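Local coordinates for protein 5-formaminoimidazole-4-carboxamide-1-(Beta)-D-ribofuranosyl 5'-monophosphate synthetase (Thermococcus kodakarensis, PDB 2PBZ) that binds ATP and probably acts as a magnesium- or manganese-dependent carbon-nitrogen ligase in the biosynthesis of IMP, at residues A[90-93]-A[94-97]; A[226-229]-A[230-234]; A[235-238]-A[239-243]; A[300-304]-A[305-309]. All blocks are in the same frame, centred on the assembly; numbering follows the deposited sequence.

Contact 1 (A[90-93]-A[94-97]); sequences RRFL and KWET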
loop_
_atom_site.group_PDB
_atom_site.type_symbol
_atom_site.label_atom_id
_atom_site.label_comp_id
_atom_site.label_asym_id
_atom_site.label_seq_id
_atom_site.Cartn_x
_atom_site.Cartn_y
_atom_site.Cartn_z
ATOM N N ARG A 90 23.711 -5.589 -20.118
ATOM C CA ARG A 90 23.090 -4.824 -21.192
ATOM C C ARG A 90 22.658 -5.811 -22.243
ATOM O O ARG A 90 21.746 -5.558 -23.028
ATOM C CB ARG A 90 24.084 -3.824 -21.807
ATOM C CG ARG A 90 23.443 -2.885 -22.823
ATOM C CD ARG A 90 24.353 -1.727 -23.211
ATOM N NE ARG A 90 25.207 -1.981 -24.372
ATOM C CZ ARG A 90 26.300 -1.275 -24.641
ATOM N NH1 ARG A 90 26.652 -0.287 -23.820
ATOM N NH2 ARG A 90 27.041 -1.554 -25.716
ATOM N N ARG A 91 23.336 -6.951 -22.260
ATOM C CA ARG A 91 22.992 -7.990 -23.205
ATOM C C ARG A 91 21.813 -8.743 -22.613
ATOM O O ARG A 91 21.081 -9.438 -23.324
ATOM C CB ARG A 91 24.185 -8.917 -23.437
ATOM C CG ARG A 91 25.067 -8.490 -24.625
ATOM C CD ARG A 91 26.348 -7.825 -24.181
ATOM N NE ARG A 91 27.055 -8.659 -23.218
ATOM C CZ ARG A 91 28.036 -8.217 -22.439
ATOM N NH1 ARG A 91 28.438 -6.946 -22.520
ATOM N NH2 ARG A 91 28.587 -9.034 -21.551
ATOM N N PHE A 92 21.633 -8.571 -21.305
ATOM C CA PHE A 92 20.551 -9.197 -20.553
ATOM C C PHE A 92 19.184 -8.603 -20.891
ATOM O O PHE A 92 18.196 -9.315 -20.989
ATOM C CB PHE A 92 20.849 -9.042 -19.058
ATOM C CG PHE A 92 19.774 -9.582 -18.148
ATOM C CD1 PHE A 92 19.175 -10.819 -18.393
ATOM C CD2 PHE A 92 19.408 -8.879 -17.001
ATOM C CE1 PHE A 92 18.224 -11.346 -17.498
ATOM C CE2 PHE A 92 18.466 -9.397 -16.108
ATOM C CZ PHE A 92 17.872 -10.631 -16.356
ATOM N N LEU A 93 19.144 -7.293 -21.079
ATOM C CA LEU A 93 17.910 -6.599 -21.388
ATOM C C LEU A 93 16.998 -7.276 -22.411
ATOM O O LEU A 93 15.781 -7.108 -22.355
ATOM C CB LEU A 93 18.226 -5.183 -21.866
ATOM C CG LEU A 93 19.041 -4.322 -20.898
ATOM C CD1 LEU A 93 19.627 -3.136 -21.643
ATOM C CD2 LEU A 93 18.164 -3.882 -19.735
ATOM N N LYS A 94 17.564 -8.050 -23.335
ATOM C CA LYS A 94 16.747 -8.694 -24.370
ATOM C C LYS A 94 16.069 -9.987 -23.923
ATOM O O LYS A 94 15.139 -10.463 -24.567
ATOM C CB LYS A 94 17.599 -8.970 -25.613
ATOM C CG LYS A 94 18.794 -9.877 -25.350
ATOM C CD LYS A 94 19.448 -10.358 -26.643
ATOM C CE LYS A 94 20.633 -11.259 -26.352
ATOM N NZ LYS A 94 21.729 -10.552 -25.640
ATOM N N TRP A 95 16.537 -10.539 -22.814
ATOM C CA TRP A 95 16.008 -11.793 -22.303
ATOM C C TRP A 95 14.570 -11.802 -21.822
ATOM O O TRP A 95 14.017 -12.872 -21.570
ATOM C CB TRP A 95 16.919 -12.318 -21.204
ATOM C CG TRP A 95 18.166 -12.924 -21.766
ATOM C CD1 TRP A 95 19.256 -12.270 -22.255
ATOM C CD2 TRP A 95 18.426 -14.327 -21.933
ATOM N NE1 TRP A 95 20.184 -13.177 -22.712
ATOM C CE2 TRP A 95 19.702 -14.447 -22.532
ATOM C CE3 TRP A 95 17.702 -15.496 -21.635
ATOM C CZ2 TRP A 95 20.273 -15.692 -22.842
ATOM C CZ3 TRP A 95 18.271 -16.744 -21.944
ATOM C CH2 TRP A 95 19.548 -16.826 -22.543
ATOM N N GLU A 96 13.959 -10.625 -21.697
ATOM C CA GLU A 96 12.578 -10.553 -21.257
ATOM C C GLU A 96 11.713 -10.236 -22.469
ATOM O O GLU A 96 10.481 -10.201 -22.385
ATOM C CB GLU A 96 12.411 -9.460 -20.199
ATOM C CG GLU A 96 12.229 -8.074 -20.784
ATOM C CD GLU A 96 12.102 -6.987 -19.732
ATOM O OE1 GLU A 96 11.389 -7.192 -18.718
ATOM O OE2 GLU A 96 12.701 -5.909 -19.927
ATOM N N THR A 97 12.367 -10.038 -23.608
ATOM C CA THR A 97 11.677 -9.667 -24.837
ATOM C C THR A 97 10.936 -10.744 -25.628
ATOM O O THR A 97 9.981 -10.434 -26.338
ATOM C CB THR A 97 12.650 -8.955 -25.785
ATOM O OG1 THR A 97 13.321 -7.904 -25.074
ATOM C CG2 THR A 97 11.890 -8.342 -26.955
#
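Lys94 swings back onto Arg91 because its CG sits between the backbone N and the carbonyl carbon (chi1 60°) and its otherwise extended chain bends at the last torsion (chi4 -64°). The ammonium NZ thus donates to Arg91 O at 2.7 Å, tilted slightly from the carbonyl plane, while Lys94 CG passes 3.1 Å from that oxygen. Trp95 N bonds to the next carbonyl, Phe92 O, at 2.8 Å, which closes a turn of the chain. The side chains of the same pair cross at about a right angle, with Phe92 CD1 3.9 Å from Trp95 CB. Arg91 O and Phe92 O both lie at the edge of the indole, the former 3.5 Å from Trp95 CD1. This turn belongs to the segment joining helix 76-80 to helix 99-109, in a region whose sequence family is grouped with Rossmann-type domains. Trp95 NE1 is hydrogen-bonded to Glu242, just past the end of helix 224-241, and Phe92 packs on Phe234 and Met238 of that helix. Glu96 forms a salt bridge with Arg268, its side chain about 7 Å from the bound ATP.

Contact 2 (A[226-229]-A[230-234]); sequences QLYD and YGLAF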
loop_
_atom_site.group_PDB
_atom_site.type_symbol
_atom_site.label_atom_id
_atom_site.label_comp_id
_atom_site.label_asym_id
_atom_site.label_seq_id
_atom_site.Cartn_x
_atom_site.Cartn_y
_atom_site.Cartn_z
ATOM N N GLN A 226 11.343 -19.570 -0.596
ATOM C CA GLN A 226 11.138 -20.249 -1.864
ATOM C C GLN A 226 11.494 -19.340 -3.043
ATOM O O GLN A 226 12.109 -19.768 -4.023
ATOM C CB GLN A 226 9.672 -20.669 -1.952
ATOM C CG GLN A 226 9.454 -22.112 -2.273
ATOM C CD GLN A 226 9.668 -22.410 -3.734
ATOM O OE1 GLN A 226 10.764 -22.815 -4.150
ATOM N NE2 GLN A 226 8.627 -22.194 -4.536
ATOM N N LEU A 227 11.092 -18.077 -2.941
ATOM C CA LEU A 227 11.354 -17.119 -4.007
ATOM C C LEU A 227 12.841 -16.822 -4.105
ATOM O O LEU A 227 13.393 -16.675 -5.192
ATOM C CB LEU A 227 10.557 -15.835 -3.756
ATOM C CG LEU A 227 9.039 -15.992 -3.913
ATOM C CD1 LEU A 227 8.346 -14.723 -3.475
ATOM C CD2 LEU A 227 8.683 -16.317 -5.364
ATOM N N TYR A 228 13.483 -16.747 -2.946
ATOM C CA TYR A 228 14.906 -16.488 -2.874
ATOM C C TYR A 228 15.656 -17.586 -3.593
ATOM O O TYR A 228 16.599 -17.312 -4.330
ATOM C CB TYR A 228 15.344 -16.440 -1.420
ATOM C CG TYR A 228 16.822 -16.262 -1.244
ATOM C CD1 TYR A 228 17.456 -15.082 -1.641
ATOM C CD2 TYR A 228 17.588 -17.265 -0.669
ATOM C CE1 TYR A 228 18.827 -14.903 -1.460
ATOM C CE2 TYR A 228 18.960 -17.099 -0.482
ATOM C CZ TYR A 228 19.570 -15.911 -0.877
ATOM O OH TYR A 228 20.906 -15.734 -0.652
ATOM N N ASP A 229 15.229 -18.829 -3.361
ATOM C CA ASP A 229 15.835 -19.990 -3.990
ATOM C C ASP A 229 15.715 -19.882 -5.498
ATOM O O ASP A 229 16.684 -20.106 -6.216
ATOM C CB ASP A 229 15.159 -21.272 -3.518
ATOM C CG ASP A 229 15.380 -21.545 -2.045
ATOM O OD1 ASP A 229 16.477 -21.233 -1.534
ATOM O OD2 ASP A 229 14.456 -22.088 -1.395
ATOM N N TYR A 230 14.520 -19.551 -5.973
ATOM C CA TYR A 230 14.299 -19.402 -7.403
ATOM C C TYR A 230 15.194 -18.293 -7.931
ATOM O O TYR A 230 15.758 -18.408 -9.013
ATOM C CB TYR A 230 12.844 -19.040 -7.695
ATOM C CG TYR A 230 11.867 -20.173 -7.538
ATOM C CD1 TYR A 230 10.522 -19.918 -7.294
ATOM C CD2 TYR A 230 12.281 -21.505 -7.625
ATOM C CE1 TYR A 230 9.608 -20.961 -7.130
ATOM C CE2 TYR A 230 11.371 -22.555 -7.466
ATOM C CZ TYR A 230 10.041 -22.274 -7.218
ATOM O OH TYR A 230 9.132 -23.291 -7.060
ATOM N N GLY A 231 15.319 -17.221 -7.154
ATOM C CA GLY A 231 16.150 -16.094 -7.551
ATOM C C GLY A 231 17.615 -16.471 -7.681
ATOM O O GLY A 231 18.275 -16.129 -8.672
ATOM N N LEU A 232 18.123 -17.175 -6.672
ATOM C CA LEU A 232 19.506 -17.626 -6.672
ATOM C C LEU A 232 19.770 -18.455 -7.908
ATOM O O LEU A 232 20.774 -18.268 -8.593
ATOM C CB LEU A 232 19.786 -18.471 -5.433
ATOM C CG LEU A 232 20.340 -17.715 -4.230
ATOM C CD1 LEU A 232 20.626 -18.705 -3.111
ATOM C CD2 LEU A 232 21.629 -16.996 -4.620
ATOM N N ALA A 233 18.852 -19.369 -8.191
ATOM C CA ALA A 233 18.988 -20.243 -9.339
ATOM C C ALA A 233 18.995 -19.435 -10.618
ATOM O O ALA A 233 19.742 -19.729 -11.544
ATOM C CB ALA A 233 17.857 -21.247 -9.365
ATOM N N PHE A 234 18.161 -18.402 -10.670
ATOM C CA PHE A 234 18.083 -17.570 -11.865
ATOM C C PHE A 234 19.430 -16.902 -12.140
ATOM O O PHE A 234 19.883 -16.845 -13.279
ATOM C CB PHE A 234 17.007 -16.500 -11.692
ATOM C CG PHE A 234 16.718 -15.734 -12.941
ATOM C CD1 PHE A 234 16.016 -16.324 -13.992
ATOM C CD2 PHE A 234 17.186 -14.428 -13.093
ATOM C CE1 PHE A 234 15.786 -15.620 -15.189
ATOM C CE2 PHE A 234 16.962 -13.721 -14.278
ATOM C CZ PHE A 234 16.263 -14.319 -15.327
#
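The Tyr230 ring carries the Gln226 amide over one face, OE1 lying 3.2 Å above the plane and offset toward the rim. The Gln226 chain bends at its second torsion (chi2 -77°), which brings the amide there. The amide stands nearly upright on the ring, the planes 85° apart, and its NE2 donates to Tyr230 OH at 2.8 Å, fairly straight (157° at the hydrogen), the hydroxyl oxygen lying close to the amide plane. With an alanine in place of this tyrosine, the Gln226 amide would probably lose its hydroxyl partner and be set free to turn. On the Tyr228 ring, Leu232 CG sits over one face in a CH-pi contact, 4.2 Å from the centroid, and Leu232 CD1 comes within 3.5 Å of Tyr228 CE2. Both pairs are four residues apart on helix 224-241, whose regular bonds include Leu232 N to Tyr228 O (2.8 Å) and Gly231 N to Leu227 O. The helix lies against the five-stranded antiparallel sheet, with Leu227 on Phe254 and Tyr228 on Leu184. Phe38 of a second subunit meets the Tyr228 ring edge-to-face. Along helix 99-109, Ala109 and Ala105 receive Ala233 and Phe234.

Contact 3 (A[235-238]-A[239-243]); sequences VRTM and RELEP
The C-terminal turns of helix 224-241 carry this contact, in which Leu241 and Glu242 hang from Thr237 and Met238. Thr237 O takes the backbone N of Leu241 at 2.7 Å. Leu241 CB comes within 3.2 Å of Thr237 O, and Leu241 CD2 lies alongside Thr237 OG1 at 3.7 Å. Glu242 N still bonds to Met238 O at 3.1 Å, although Glu242 is the first residue to leave helical backbone angles. This end of the helix packs against helix 99-109, through Ala109, Ala105 and Lys104, and Leu241 also meets the Trp95 side chain. Cut back to an alanine, this leucine would probably leave a gap beside Trp95 and Lys104 and no methyl against Thr237 OG1. Met238, a selenomethionine, bends at two successive torsions (chi2 -52°, chi3 -53°), which brings CE to 3.8 Å from Glu242 CB. On another flank Arg239 runs alongside Val235, NH2 lying 3.6 Å from Val235 CG1. The guanidinium of Arg236 lies close by, NH1 4.1 Å from Arg239 NH2 with the planes 70° apart, a like-charged pair that would tend to repel.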
loop_
_atom_site.group_PDB
_atom_site.type_symbol
_atom_site.label_atom_id
_atom_site.label_comp_id
_atom_site.label_asym_id
_atom_site.label_seq_id
_atom_site.Cartn_x
_atom_site.Cartn_y
_atom_site.Cartn_z
ATOM N N VAL A 235 20.047 -16.380 -11.085
ATOM C CA VAL A 235 21.325 -15.726 -11.205
ATOM C C VAL A 235 22.365 -16.694 -11.745
ATOM O O VAL A 235 23.111 -16.353 -12.662
ATOM C CB VAL A 235 21.788 -15.182 -9.852
ATOM C CG1 VAL A 235 23.190 -14.612 -9.968
ATOM C CG2 VAL A 235 20.823 -14.117 -9.387
ATOM N N ARG A 236 22.399 -17.903 -11.190
ATOM C CA ARG A 236 23.361 -18.917 -11.617
ATOM C C ARG A 236 23.284 -19.197 -13.099
ATOM O O ARG A 236 24.274 -19.060 -13.800
ATOM C CB ARG A 236 23.158 -20.233 -10.856
ATOM C CG ARG A 236 22.995 -20.094 -9.346
ATOM C CD ARG A 236 24.157 -19.352 -8.691
ATOM N NE ARG A 236 25.293 -20.219 -8.388
ATOM C CZ ARG A 236 26.469 -19.782 -7.948
ATOM N NH1 ARG A 236 26.662 -18.486 -7.760
ATOM N NH2 ARG A 236 27.457 -20.631 -7.698
ATOM N N THR A 237 22.110 -19.574 -13.591
ATOM C CA THR A 237 21.991 -19.886 -15.008
ATOM C C THR A 237 22.187 -18.697 -15.934
ATOM O O THR A 237 22.605 -18.865 -17.082
ATOM C CB THR A 237 20.634 -20.553 -15.366
ATOM O OG1 THR A 237 19.863 -19.655 -16.173
ATOM C CG2 THR A 237 19.860 -20.938 -14.119
HETATM N N MSE A 238 21.887 -17.498 -15.455
HETATM C CA MSE A 238 22.064 -16.319 -16.280
HETATM C C MSE A 238 23.537 -15.999 -16.381
HETATM O O MSE A 238 23.987 -15.415 -17.360
HETATM C CB MSE A 238 21.295 -15.127 -15.707
HETATM C CG MSE A 238 19.797 -15.204 -15.969
HETATM SE SE MSE A 238 19.345 -15.500 -17.841
HETATM C CE MSE A 238 20.330 -14.056 -18.669
ATOM N N ARG A 239 24.285 -16.399 -15.361
ATOM C CA ARG A 239 25.725 -16.185 -15.335
ATOM C C ARG A 239 26.364 -17.061 -16.438
ATOM O O ARG A 239 27.479 -16.796 -16.890
ATOM C CB ARG A 239 26.275 -16.552 -13.951
ATOM C CG ARG A 239 27.620 -15.937 -13.631
ATOM C CD ARG A 239 28.166 -16.472 -12.316
ATOM N NE ARG A 239 27.365 -16.108 -11.143
ATOM C CZ ARG A 239 27.433 -14.937 -10.510
ATOM N NH1 ARG A 239 28.262 -13.993 -10.938
ATOM N NH2 ARG A 239 26.711 -14.721 -9.416
ATOM N N GLU A 240 25.627 -18.090 -16.865
ATOM C CA GLU A 240 26.055 -19.012 -17.921
ATOM C C GLU A 240 25.477 -18.583 -19.254
ATOM O O GLU A 240 26.202 -18.212 -20.175
ATOM C CB GLU A 240 25.555 -20.422 -17.629
ATOM C CG GLU A 240 26.270 -21.100 -16.500
ATOM C CD GLU A 240 27.715 -21.379 -16.849
ATOM O OE1 GLU A 240 27.975 -22.144 -17.823
ATOM O OE2 GLU A 240 28.593 -20.825 -16.150
ATOM N N LEU A 241 24.154 -18.650 -19.334
ATOM C CA LEU A 241 23.407 -18.302 -20.533
ATOM C C LEU A 241 23.761 -16.950 -21.165
ATOM O O LEU A 241 23.574 -16.753 -22.371
ATOM C CB LEU A 241 21.912 -18.348 -20.207
ATOM C CG LEU A 241 21.095 -19.541 -20.719
ATOM C CD1 LEU A 241 21.907 -20.831 -20.650
ATOM C CD2 LEU A 241 19.814 -19.649 -19.908
ATOM N N GLU A 242 24.248 -16.014 -20.352
ATOM C CA GLU A 242 24.629 -14.698 -20.861
ATOM C C GLU A 242 25.816 -14.200 -20.051
ATOM O O GLU A 242 25.671 -13.356 -19.156
ATOM C CB GLU A 242 23.455 -13.720 -20.764
ATOM C CG GLU A 242 23.652 -12.453 -21.557
ATOM C CD GLU A 242 23.819 -12.688 -23.058
ATOM O OE1 GLU A 242 22.834 -13.069 -23.735
ATOM O OE2 GLU A 242 24.944 -12.473 -23.568
ATOM N N PRO A 243 27.021 -14.690 -20.400
ATOM C CA PRO A 243 28.312 -14.389 -19.780
ATOM C C PRO A 243 28.311 -13.743 -18.391
ATOM O O PRO A 243 28.335 -14.481 -17.401
ATOM C CB PRO A 243 29.008 -13.593 -20.872
ATOM C CG PRO A 243 28.704 -14.485 -22.064
ATOM C CD PRO A 243 27.251 -15.011 -21.823
#

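Contact 4 (A[300-304]-A[305-309]); sequences LAEEE and DRLEE
Near the end of helix 290-302 the chain folds back over Ala301 and Glu302 through a type I beta turn from Glu302 to Asp305, closed by Asp305 N on Glu302 O at 3.2 Å. Asp305 has a positive phi, and Arg306 N lies near Ala301 O in a bond that is weak and uncertain. The reversal lays Leu307 over Ala301, whose CB is 3.9 Å from Leu307 CB and also close to the backbone N of that residue. Glu302 lies side by side with Leu307: its chain bends at the second torsion (chi2 -73°), which brings carboxylate oxygen OE1 to 3.3 Å from Leu307 CG, a polar atom set against an apolar branch. On another side Glu304 and Arg306 run alongside each other. Glu304 OE1 meets the edge of the guanidinium, near its plane, in a long salt bridge of 3.7 Å to Arg306 NE, with the carboxylate and guanidinium planes 57° apart. Arg306 NH1 in turn reaches Glu309 OE1, although the position of that oxygen is doubtful. Ile180 packs against Ala301, Glu304 and Arg306, and Glu303 pairs with Arg299 of the helix. In this acid-rich surface tail, Arg306 sits between two glutamates and probably offsets part of their negative charge; the salt bridges themselves, one long and one doubtful, probably add little certain hold to the turn.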
loop_
_atom_site.group_PDB
_atom_site.type_symbol
_atom_site.label_atom_id
_atom_site.label_comp_id
_atom_site.label_asym_id
_atom_site.label_seq_id
_atom_site.Cartn_x
_atom_site.Cartn_y
_atom_site.Cartn_z
ATOM N N LEU A 300 29.269 2.660 -4.588
ATOM C CA LEU A 300 30.145 1.703 -3.942
ATOM C C LEU A 300 31.255 1.306 -4.893
ATOM O O LEU A 300 32.398 1.167 -4.490
ATOM C CB LEU A 300 29.372 0.456 -3.523
ATOM C CG LEU A 300 28.496 0.607 -2.294
ATOM C CD1 LEU A 300 27.853 -0.728 -1.983
ATOM C CD2 LEU A 300 29.342 1.091 -1.118
ATOM N N ALA A 301 30.907 1.119 -6.158
ATOM C CA ALA A 301 31.893 0.754 -7.153
ATOM C C ALA A 301 32.922 1.883 -7.325
ATOM O O ALA A 301 34.120 1.632 -7.426
ATOM C CB ALA A 301 31.202 0.449 -8.475
ATOM N N GLU A 302 32.448 3.124 -7.343
ATOM C CA GLU A 302 33.319 4.283 -7.488
ATOM C C GLU A 302 34.391 4.300 -6.413
ATOM O O GLU A 302 35.595 4.372 -6.704
ATOM C CB GLU A 302 32.513 5.567 -7.349
ATOM C CG GLU A 302 31.457 5.740 -8.390
ATOM C CD GLU A 302 32.045 6.080 -9.736
ATOM O OE1 GLU A 302 32.940 5.323 -10.203
ATOM O OE2 GLU A 302 31.611 7.104 -10.317
ATOM N N GLU A 303 33.936 4.239 -5.168
ATOM C CA GLU A 303 34.821 4.294 -4.034
ATOM C C GLU A 303 35.781 3.121 -3.955
ATOM O O GLU A 303 36.673 3.116 -3.105
ATOM C CB GLU A 303 33.990 4.381 -2.755
ATOM C CG GLU A 303 32.895 5.420 -2.831
ATOM C CD GLU A 303 31.938 5.353 -1.660
ATOM O OE1 GLU A 303 31.398 4.247 -1.386
ATOM O OE2 GLU A 303 31.714 6.410 -1.020
ATOM N N GLU A 304 35.624 2.137 -4.836
ATOM C CA GLU A 304 36.503 0.966 -4.798
ATOM C C GLU A 304 37.149 0.650 -6.150
ATOM O O GLU A 304 37.682 -0.441 -6.378
ATOM C CB GLU A 304 35.711 -0.233 -4.279
ATOM C CG GLU A 304 35.155 -0.003 -2.881
ATOM C CD GLU A 304 33.914 -0.827 -2.588
ATOM O OE1 GLU A 304 33.976 -2.078 -2.708
ATOM O OE2 GLU A 304 32.876 -0.214 -2.231
ATOM N N ASP A 305 37.100 1.622 -7.047
ATOM C CA ASP A 305 37.691 1.465 -8.362
ATOM C C ASP A 305 37.119 0.259 -9.101
ATOM O O ASP A 305 37.651 -0.144 -10.140
ATOM C CB ASP A 305 39.216 1.335 -8.237
ATOM C CG ASP A 305 39.950 1.689 -9.527
ATOM O OD1 ASP A 305 41.181 1.488 -9.586
ATOM O OD2 ASP A 305 39.301 2.175 -10.477
ATOM N N ARG A 306 36.050 -0.333 -8.567
ATOM C CA ARG A 306 35.419 -1.465 -9.246
ATOM C C ARG A 306 34.820 -0.765 -10.460
ATOM O O ARG A 306 35.526 -0.455 -11.413
ATOM C CB ARG A 306 34.304 -2.071 -8.394
ATOM C CG ARG A 306 34.486 -3.533 -8.033
ATOM C CD ARG A 306 35.392 -3.724 -6.813
ATOM N NE ARG A 306 34.679 -4.272 -5.657
ATOM C CZ ARG A 306 34.007 -5.424 -5.649
ATOM N NH1 ARG A 306 33.943 -6.180 -6.744
ATOM N NH2 ARG A 306 33.388 -5.819 -4.542
ATOM N N LEU A 307 33.525 -0.490 -10.413
ATOM C CA LEU A 307 32.838 0.226 -11.488
ATOM C C LEU A 307 32.921 -0.407 -12.872
ATOM O O LEU A 307 32.254 0.037 -13.812
ATOM C CB LEU A 307 33.342 1.679 -11.545
ATOM C CG LEU A 307 32.503 2.750 -12.268
ATOM C CD1 LEU A 307 32.878 2.827 -13.729
ATOM C CD2 LEU A 307 31.003 2.452 -12.099
ATOM N N GLU A 308 33.735 -1.439 -13.022
ATOM C CA GLU A 308 33.818 -2.086 -14.329
ATOM C C GLU A 308 32.918 -3.297 -14.219
ATOM O O GLU A 308 32.310 -3.737 -15.194
ATOM C CB GLU A 308 35.246 -2.542 -14.646
ATOM C CG GLU A 308 35.462 -2.880 -16.126
ATOM C CD GLU A 308 34.460 -3.905 -16.669
ATOM O OE1 GLU A 308 34.546 -5.104 -16.282
ATOM O OE2 GLU A 308 33.580 -3.509 -17.481
ATOM N N GLU A 309 32.830 -3.808 -12.996
ATOM C CA GLU A 309 32.021 -4.977 -12.692
ATOM C C GLU A 309 30.514 -4.711 -12.754
ATOM O O GLU A 309 29.723 -5.657 -12.781
ATOM C CB GLU A 309 32.364 -5.504 -11.297
ATOM C CG GLU A 309 33.838 -5.801 -11.055
ATOM C CD GLU A 309 34.082 -6.396 -9.676
ATOM O OE1 GLU A 309 35.112 -6.058 -9.062
ATOM O OE2 GLU A 309 33.246 -7.206 -9.209
#

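Overall arrangement
From the N terminus, contact 1 comes first and closes a turn in the segment between helices 76-80 and 99-109. Contacts 2 and 3 follow much later as successive turns of the single helix 224-241, and contact 4 folds the chain back after helix 290-302. All four are in series; none nests within or crosses another. In space contact 1 meets the other two on the long helix: the rings of Phe92 and Phe234 pack together, and Lys94 and Trp95 approach Glu242, joining the region assigned to a Rossmann-type family to the one assigned to the ATP-grasp clan. Contact 4 stands apart, its nearest atoms about 8 Å from contact 1 and about 9 Å from contact 3.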